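Local coordinates for protein glucose-6-phosphate 1-dehydrogenase (Mycobacterium avium, PDB 4LGV) that probably catalyses the NADP-dependent oxidation of glucose 6-phosphate to 6-phosphogluconolactone, the entry step of the pentose phosphate pathway, at residues A68-T73 / L104-G109; L33-I38 / L131-M136. All blocks are in the same frame, centred on the assembly; numbering follows the deposited sequence. Where two conformers were deposited one is given.

Contact 1 (A68-T73 / L104-G109); sequences ASDDIT and LSYLSG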
ATOM      1  N   ALA A  68      26.260  45.880 -28.252  1.00 28.32           N
ATOM      2  CA  ALA A  68      26.284  46.757 -27.104  1.00 28.55           C
ATOM      3  C   ALA A  68      26.264  48.236 -27.557  1.00 29.61           C
ATOM      4  O   ALA A  68      26.475  48.528 -28.734  1.00 30.44           O
ATOM      5  CB  ALA A  68      27.505  46.462 -26.243  1.00 27.80           C
ATOM      6  N   SER A  69      26.095  49.149 -26.612  1.00 29.84           N
ATOM      7  CA  SER A  69      26.202  50.570 -26.896  1.00 32.94           C
ATOM      8  C   SER A  69      27.630  51.088 -27.021  1.00 33.42           C
ATOM      9  O   SER A  69      27.860  52.093 -27.656  1.00 35.02           O
ATOM     10  CB  SER A  69      25.500  51.378 -25.796  1.00 34.21           C
ATOM     11  OG  SER A  69      26.193  51.249 -24.572  1.00 33.62           O
ATOM     12  N   ASP A  70      28.611  50.398 -26.456  1.00 32.83           N
ATOM     13  CA  ASP A  70      29.970  50.957 -26.475  1.00 33.86           C
ATOM     14  C   ASP A  70      30.477  51.191 -27.908  1.00 34.09           C
ATOM     15  O   ASP A  70      30.397  50.316 -28.768  1.00 32.36           O
ATOM     16  CB  ASP A  70      30.939  50.057 -25.739  1.00 32.49           C
ATOM     17  CG  ASP A  70      30.410  49.649 -24.378  1.00 33.35           C
ATOM     18  OD1 ASP A  70      29.315  49.049 -24.278  1.00 32.84           O
ATOM     19  OD2 ASP A  70      31.117  49.832 -23.409  1.00 34.02           O
ATOM     20  N   ASP A  71      31.056  52.364 -28.128  1.00 35.67           N
ATOM     21  CA  ASP A  71      31.642  52.685 -29.417  1.00 35.80           C
ATOM     22  C   ASP A  71      33.081  52.210 -29.396  1.00 33.95           C
ATOM     23  O   ASP A  71      34.010  52.981 -29.146  1.00 34.57           O
ATOM     24  CB  ASP A  71      31.535  54.190 -29.681  1.00 38.75           C
ATOM     25  CG  ASP A  71      31.960  54.592 -31.080  1.00 40.75           C
ATOM     26  OD1 ASP A  71      32.189  53.712 -31.933  1.00 39.14           O
ATOM     27  OD2 ASP A  71      32.052  55.838 -31.326  1.00 48.13           O
ATOM     28  N   ILE A  72      33.263  50.936 -29.678  1.00 31.89           N
ATOM     29  CA  ILE A  72      34.578  50.321 -29.719  1.00 31.04           C
ATOM     30  C   ILE A  72      34.663  49.481 -30.963  1.00 30.55           C
ATOM     31  O   ILE A  72      33.657  49.217 -31.612  1.00 30.88           O
ATOM     32  CB  ILE A  72      34.830  49.430 -28.499  1.00 30.20           C
ATOM     33  CG1 ILE A  72      33.790  48.323 -28.422  1.00 29.65           C
ATOM     34  CG2 ILE A  72      34.820  50.286 -27.237  1.00 30.50           C
ATOM     35  CD1 ILE A  72      34.056  47.294 -27.350  1.00 29.61           C
ATOM     36  N   THR A  73      35.866  49.080 -31.314  1.00 30.46           N
ATOM     37  CA  THR A  73      36.085  48.212 -32.469  1.00 30.26           C
ATOM     38  C   THR A  73      36.022  46.745 -32.019  1.00 29.64           C
ATOM     39  O   THR A  73      36.062  46.431 -30.838  1.00 29.34           O
ATOM     40  CB  THR A  73      37.485  48.443 -33.042  1.00 30.93           C
ATOM     41  OG1 THR A  73      38.446  48.067 -32.055  1.00 30.16           O
ATOM     42  CG2 THR A  73      37.711  49.939 -33.439  1.00 32.12           C
ATOM     43  N   LEU A 104      33.643  35.673 -33.891  1.00 29.22           N
ATOM     44  CA  LEU A 104      33.026  36.826 -33.252  1.00 30.35           C
ATOM     45  C   LEU A 104      32.990  38.054 -34.147  1.00 29.98           C
ATOM     46  O   LEU A 104      33.959  38.360 -34.798  1.00 30.93           O
ATOM     47  CB  LEU A 104      33.806  37.153 -32.002  1.00 32.30           C
ATOM     48  CG  LEU A 104      33.128  37.983 -30.910  1.00 35.83           C
ATOM     49  CD1 LEU A 104      31.801  37.401 -30.443  1.00 35.75           C
ATOM     50  CD2 LEU A 104      34.093  38.058 -29.724  1.00 36.69           C
ATOM     51  N   SER A 105      31.835  38.725 -34.213  1.00 29.46           N
ATOM     52  CA  SER A 105      31.742  40.078 -34.770  1.00 28.98           C
ATOM     53  C   SER A 105      31.090  40.978 -33.745  1.00 27.68           C
ATOM     54  O   SER A 105      30.538  40.507 -32.750  1.00 27.22           O
ATOM     55  CB  SER A 105      30.984  40.101 -36.123  1.00 30.11           C
ATOM     56  OG  SER A 105      29.698  39.534 -35.995  1.00 31.71           O
ATOM     57  N   TYR A 106      31.136  42.283 -33.984  1.00 28.25           N
ATOM     58  CA  TYR A 106      30.609  43.270 -33.048  1.00 28.13           C
ATOM     59  C   TYR A 106      29.818  44.343 -33.739  1.00 30.65           C
ATOM     60  O   TYR A 106      30.178  44.855 -34.819  1.00 31.22           O
ATOM     61  CB  TYR A 106      31.724  43.931 -32.268  1.00 28.25           C
ATOM     62  CG  TYR A 106      31.237  44.956 -31.236  1.00 28.61           C
ATOM     63  CD1 TYR A 106      30.486  44.559 -30.145  1.00 28.06           C
ATOM     64  CD2 TYR A 106      31.520  46.318 -31.371  1.00 29.27           C
ATOM     65  CE1 TYR A 106      30.047  45.463 -29.206  1.00 27.85           C
ATOM     66  CE2 TYR A 106      31.066  47.245 -30.433  1.00 29.89           C
ATOM     67  CZ  TYR A 106      30.346  46.810 -29.324  1.00 28.54           C
ATOM     68  OH  TYR A 106      29.848  47.717 -28.385  1.00 27.42           O
ATOM     69  N   LEU A 107      28.721  44.702 -33.093  1.00 34.16           N
ATOM     70  CA  LEU A 107      27.825  45.706 -33.591  1.00 34.97           C
ATOM     71  C   LEU A 107      27.424  46.649 -32.465  1.00 34.16           C
ATOM     72  O   LEU A 107      26.932  46.207 -31.415  1.00 34.46           O
ATOM     73  CB  LEU A 107      26.657  44.972 -34.173  1.00 39.57           C
ATOM     74  CG  LEU A 107      25.697  45.725 -35.051  1.00 45.59           C
ATOM     75  CD1 LEU A 107      26.423  46.275 -36.277  1.00 49.34           C
ATOM     76  CD2 LEU A 107      24.593  44.776 -35.465  1.00 46.16           C
ATOM     77  N   SER A 108      27.715  47.932 -32.682  1.00 33.80           N
ATOM     78  CA  SER A 108      27.487  49.015 -31.725  0.50 33.96           C
ATOM     79  C   SER A 108      26.227  49.817 -32.040  1.00 35.28           C
ATOM     80  O   SER A 108      26.016  50.198 -33.196  1.00 34.62           O
ATOM     81  CB  SER A 108      28.662  50.059 -31.759  0.50 34.12           C
ATOM     82  OG  SER A 108      28.538  50.931 -30.663  0.50 34.56           O
ATOM     83  N   GLY A 109      25.433  50.122 -31.012  1.00 35.65           N
ATOM     84  CA  GLY A 109      24.319  51.023 -31.211  1.00 37.92           C
ATOM     85  C   GLY A 109      23.408  51.061 -30.020  1.00 39.00           C
ATOM     86  O   GLY A 109      23.691  50.435 -29.008  1.00 36.61           O
TER
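The phenol ring of Y106 reaches across to the loop 68-73, with D70 O in the ring plane at its hydroxyl edge. I72 O also lies near that plane, beside CE2, while S108 N sits over one face toward the rim. The I72 side chain crosses the ring at about a right angle and touches it with CG1, 3.6 Å from Y106 CE2. On the other flank A68 CB packs 4.0 Å from Y106 CE1.

With CG anti to the backbone N of Y106 (chi1 -178°), the ring extends far enough for Y106 OH to donate to D70 O at 2.7 Å, on a lone pair in the carbonyl plane. In one of two modelled conformers S108 OG also donates to D70 O, from well above that plane. Y106 thus holds the inverse gamma turn centred on D71, whose own I72 N to D70 O bond is weak.

Backbone bonds A68 N to L107 O (3.3 Å) and G109 N to A68 O (3.0 Å) close the C-terminal end of the edge pair, strands 64-68 and 104-108, of a Rossmann-type parallel sheet. The loop leads into helix 74-87, whose L77 touches I72 and Y106; L107 packs on helix 114-123.

Contact 2 (L33-I38 / L131-M136); sequences LVIFGI and LYYLEM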
ATOM      1  N   LEU A  33      24.459  32.864 -32.938  1.00 30.81           N
ATOM      2  CA  LEU A  33      24.283  33.356 -31.583  1.00 30.06           C
ATOM      3  C   LEU A  33      24.453  34.889 -31.601  1.00 29.90           C
ATOM      4  O   LEU A  33      25.515  35.403 -31.983  1.00 31.03           O
ATOM      5  CB  LEU A  33      25.299  32.712 -30.638  1.00 29.30           C
ATOM      6  CG  LEU A  33      25.291  33.215 -29.182  1.00 29.70           C
ATOM      7  CD1 LEU A  33      23.948  33.009 -28.515  1.00 29.44           C
ATOM      8  CD2 LEU A  33      26.357  32.498 -28.359  1.00 29.81           C
ATOM      9  N   VAL A  34      23.449  35.594 -31.109  1.00 27.34           N
ATOM     10  CA  VAL A  34      23.490  37.026 -31.025  1.00 27.11           C
ATOM     11  C   VAL A  34      23.359  37.443 -29.564  1.00 27.53           C
ATOM     12  O   VAL A  34      22.322  37.175 -28.925  1.00 25.77           O
ATOM     13  CB  VAL A  34      22.327  37.645 -31.834  1.00 27.23           C
ATOM     14  CG1 VAL A  34      22.379  39.126 -31.739  1.00 27.56           C
ATOM     15  CG2 VAL A  34      22.376  37.183 -33.288  1.00 27.78           C
ATOM     16  N   ILE A  35      24.377  38.138 -29.039  1.00 27.07           N
ATOM     17  CA  ILE A  35      24.409  38.465 -27.608  1.00 26.90           C
ATOM     18  C   ILE A  35      24.259  39.940 -27.385  1.00 26.57           C
ATOM     19  O   ILE A  35      25.171  40.697 -27.697  1.00 26.90           O
ATOM     20  CB  ILE A  35      25.759  38.042 -26.955  1.00 26.14           C
ATOM     21  CG1 ILE A  35      25.967  36.556 -27.117  1.00 25.68           C
ATOM     22  CG2 ILE A  35      25.782  38.381 -25.470  1.00 25.58           C
ATOM     23  CD1 ILE A  35      27.335  36.049 -26.728  1.00 25.02           C
ATOM     24  N   PHE A  36      23.123  40.346 -26.831  1.00 26.93           N
ATOM     25  CA  PHE A  36      22.939  41.726 -26.415  1.00 27.64           C
ATOM     26  C   PHE A  36      23.503  41.885 -25.030  1.00 28.65           C
ATOM     27  O   PHE A  36      23.139  41.128 -24.113  1.00 28.55           O
ATOM     28  CB  PHE A  36      21.476  42.127 -26.418  1.00 28.72           C
ATOM     29  CG  PHE A  36      20.879  42.293 -27.799  1.00 30.21           C
ATOM     30  CD1 PHE A  36      20.621  41.202 -28.608  1.00 30.72           C
ATOM     31  CD2 PHE A  36      20.587  43.571 -28.302  1.00 31.12           C
ATOM     32  CE1 PHE A  36      20.080  41.363 -29.888  1.00 32.24           C
ATOM     33  CE2 PHE A  36      20.039  43.736 -29.578  1.00 31.85           C
ATOM     34  CZ  PHE A  36      19.783  42.631 -30.373  1.00 32.38           C
ATOM     35  N   GLY A  37      24.395  42.866 -24.874  1.00 28.18           N
ATOM     36  CA  GLY A  37      25.012  43.178 -23.571  1.00 28.55           C
ATOM     37  C   GLY A  37      26.423  42.608 -23.420  1.00 28.63           C
ATOM     38  O   GLY A  37      26.880  42.373 -22.324  1.00 29.38           O
ATOM     39  N   ILE A  38      27.118  42.447 -24.535  1.00 28.63           N
ATOM     40  CA  ILE A  38      28.407  41.736 -24.587  1.00 28.93           C
ATOM     41  C   ILE A  38      29.538  42.481 -23.869  1.00 29.36           C
ATOM     42  O   ILE A  38      30.567  41.879 -23.541  1.00 32.22           O
ATOM     43  CB  ILE A  38      28.784  41.433 -26.056  1.00 28.43           C
ATOM     44  CG1 ILE A  38      29.898  40.423 -26.154  1.00 29.14           C
ATOM     45  CG2 ILE A  38      29.206  42.699 -26.765  1.00 29.79           C
ATOM     46  CD1 ILE A  38      29.511  39.048 -25.730  1.00 30.67           C
ATOM     47  N   LEU A 131      19.685  32.365 -32.062  1.00 29.14           N
ATOM     48  CA  LEU A 131      19.432  32.517 -30.625  1.00 28.45           C
ATOM     49  C   LEU A 131      19.831  33.913 -30.224  1.00 28.51           C
ATOM     50  O   LEU A 131      20.994  34.253 -30.325  1.00 30.54           O
ATOM     51  CB  LEU A 131      20.235  31.512 -29.787  1.00 26.84           C
ATOM     52  CG  LEU A 131      20.137  31.728 -28.283  1.00 26.69           C
ATOM     53  CD1 LEU A 131      18.685  31.604 -27.806  1.00 27.72           C
ATOM     54  CD2 LEU A 131      20.953  30.724 -27.474  1.00 26.33           C
ATOM     55  N   TYR A 132      18.904  34.705 -29.707  1.00 29.23           N
ATOM     56  CA  TYR A 132      19.216  36.027 -29.145  1.00 30.14           C
ATOM     57  C   TYR A 132      19.329  35.920 -27.652  1.00 30.15           C
ATOM     58  O   TYR A 132      18.380  35.542 -26.993  1.00 33.30           O
ATOM     59  CB  TYR A 132      18.105  37.035 -29.446  1.00 31.35           C
ATOM     60  CG  TYR A 132      17.858  37.249 -30.930  1.00 32.30           C
ATOM     61  CD1 TYR A 132      18.691  38.066 -31.665  1.00 32.75           C
ATOM     62  CD2 TYR A 132      16.810  36.631 -31.576  1.00 33.53           C
ATOM     63  CE1 TYR A 132      18.511  38.255 -33.022  1.00 33.93           C
ATOM     64  CE2 TYR A 132      16.583  36.836 -32.931  1.00 35.26           C
ATOM     65  CZ  TYR A 132      17.450  37.634 -33.652  1.00 36.24           C
ATOM     66  OH  TYR A 132      17.244  37.834 -34.991  1.00 39.64           O
ATOM     67  N   TYR A 133      20.502  36.207 -27.114  1.00 28.21           N
ATOM     68  CA  TYR A 133      20.762  36.086 -25.681  1.00 27.14           C
ATOM     69  C   TYR A 133      20.900  37.465 -25.074  1.00 26.71           C
ATOM     70  O   TYR A 133      21.808  38.222 -25.427  1.00 25.97           O
ATOM     71  CB  TYR A 133      22.040  35.253 -25.464  1.00 26.52           C
ATOM     72  CG  TYR A 133      22.474  35.162 -24.039  1.00 27.05           C
ATOM     73  CD1 TYR A 133      21.554  34.930 -23.029  1.00 28.37           C
ATOM     74  CD2 TYR A 133      23.797  35.279 -23.686  1.00 26.98           C
ATOM     75  CE1 TYR A 133      21.935  34.838 -21.711  1.00 28.82           C
ATOM     76  CE2 TYR A 133      24.188  35.187 -22.372  1.00 27.86           C
ATOM     77  CZ  TYR A 133      23.250  34.948 -21.389  1.00 29.61           C
ATOM     78  OH  TYR A 133      23.611  34.863 -20.053  1.00 30.91           O
ATOM     79  N   LEU A 134      19.972  37.813 -24.189  1.00 28.50           N
ATOM     80  CA  LEU A 134      19.901  39.170 -23.675  1.00 29.41           C
ATOM     81  C   LEU A 134      20.477  39.269 -22.280  1.00 30.55           C
ATOM     82  O   LEU A 134      19.783  39.001 -21.322  1.00 31.02           O
ATOM     83  CB  LEU A 134      18.457  39.679 -23.686  1.00 29.42           C
ATOM     84  CG  LEU A 134      17.647  39.410 -24.961  1.00 29.68           C
ATOM     85  CD1 LEU A 134      16.312  40.146 -24.885  1.00 30.23           C
ATOM     86  CD2 LEU A 134      18.345  39.795 -26.235  1.00 28.48           C
ATOM     87  N   GLU A 135      21.737  39.674 -22.179  1.00 31.83           N
ATOM     88  CA  GLU A 135      22.330  39.926 -20.872  1.00 33.85           C
ATOM     89  C   GLU A 135      22.344  41.433 -20.674  1.00 34.96           C
ATOM     90  O   GLU A 135      23.365  42.071 -20.625  1.00 32.77           O
ATOM     91  CB  GLU A 135      23.721  39.314 -20.678  1.00 33.48           C
ATOM     92  CG  GLU A 135      24.542  39.097 -21.936  1.00 32.95           C
ATOM     93  CD  GLU A 135      25.845  38.410 -21.624  1.00 32.46           C
ATOM     94  OE1 GLU A 135      25.971  37.814 -20.517  1.00 33.23           O
ATOM     95  OE2 GLU A 135      26.754  38.506 -22.452  1.00 31.91           O
ATOM     96  N   MET A 136      21.163  41.973 -20.528  1.00 36.42           N
ATOM     97  CA  MET A 136      20.993  43.411 -20.405  1.00 39.91           C
ATOM     98  C   MET A 136      20.007  43.696 -19.294  1.00 39.99           C
ATOM     99  O   MET A 136      19.314  42.786 -18.811  1.00 40.75           O
ATOM    100  CB  MET A 136      20.586  44.009 -21.750  1.00 41.95           C
ATOM    101  CG  MET A 136      21.816  44.572 -22.445  1.00 42.75           C
ATOM    102  SD  MET A 136      21.357  45.182 -24.032  1.00 52.48           S
ATOM    103  CE  MET A 136      22.587  46.388 -24.516  1.00 57.49           C
TER
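F36 and Y132 lie side by side and point the same way from the two central strands of a Rossmann-type parallel sheet, with Y132 CD1 at the edge of the F36 ring, near its plane, 4.0 Å from F36 CE1. L134 runs alongside F36 too, bringing its CD2 methyl to 3.6 Å from F36 CD1. V34 completes this face of the sheet: its CB and both methyls rest against the CD1-CE1 side of Y132, with V34 CB 3.7 Å from Y132 CD1. Since CG of F36 stands beside the backbone N (chi1 -72°), the ring leans back along its strand toward Y132. Helix 141-150 packs on this face through I144 and L148.

L33, I35, L131 and Y133 occupy the other face. L33 and L131 are aligned in the same direction, CD1 to CD2 at 3.9 Å, and I35 CG2 meets Y133 CD2. The extended E135 side chain crosses I35 obliquely and sets OE2 3.2 Å from I35 CG2. Helix 413-424 touches this side.

Between the faces, V34 N bonds to L131 O, Y133 N to V34 O, F36 N to Y133 O and E135 N to F36 O, all within 2.7-2.9 Å; the last two are more bent, at 140° and 144°. Past the strands, in the loops leading toward helices 41-56 and 141-150, M136 CG lies 3.7 Å from G37 CA, which makes a CA-H...O contact with E135 O.

The four backbone bonds hold the strands in parallel register, and apolar packing on each face adds to them. The buried polar ends reach further: Y133 OH to E162 on adjoining strand 158-162 and Y416 on helix 413-424, Y132 OH to L153 O, E135 OE1 to T47 of helix 41-56.

Both contacts belong to one six-stranded parallel sheet in the NAD-binding domain, their centres about 12 Å apart. Contact 2 joins the central strands 32-36 and 130-134; contact 1 lies at the C-terminal end of strands 64-68 and 104-108, the latter outermost within the chain. Along the chain both segments of contact 1 fall between those of contact 2. Across the sheet the strands run 104-108, 64-68, 32-36, 130-134, 158-162, 188-191, the 3-2-1-4-5-6 order of a Rossmann fold, and I38 bridges the contacts, its CG2 3.8 Å from Y106 CE1. Buried core and surface loop thus meet at the strand ends where dinucleotides bind in such folds, consistent with a coenzyme site here.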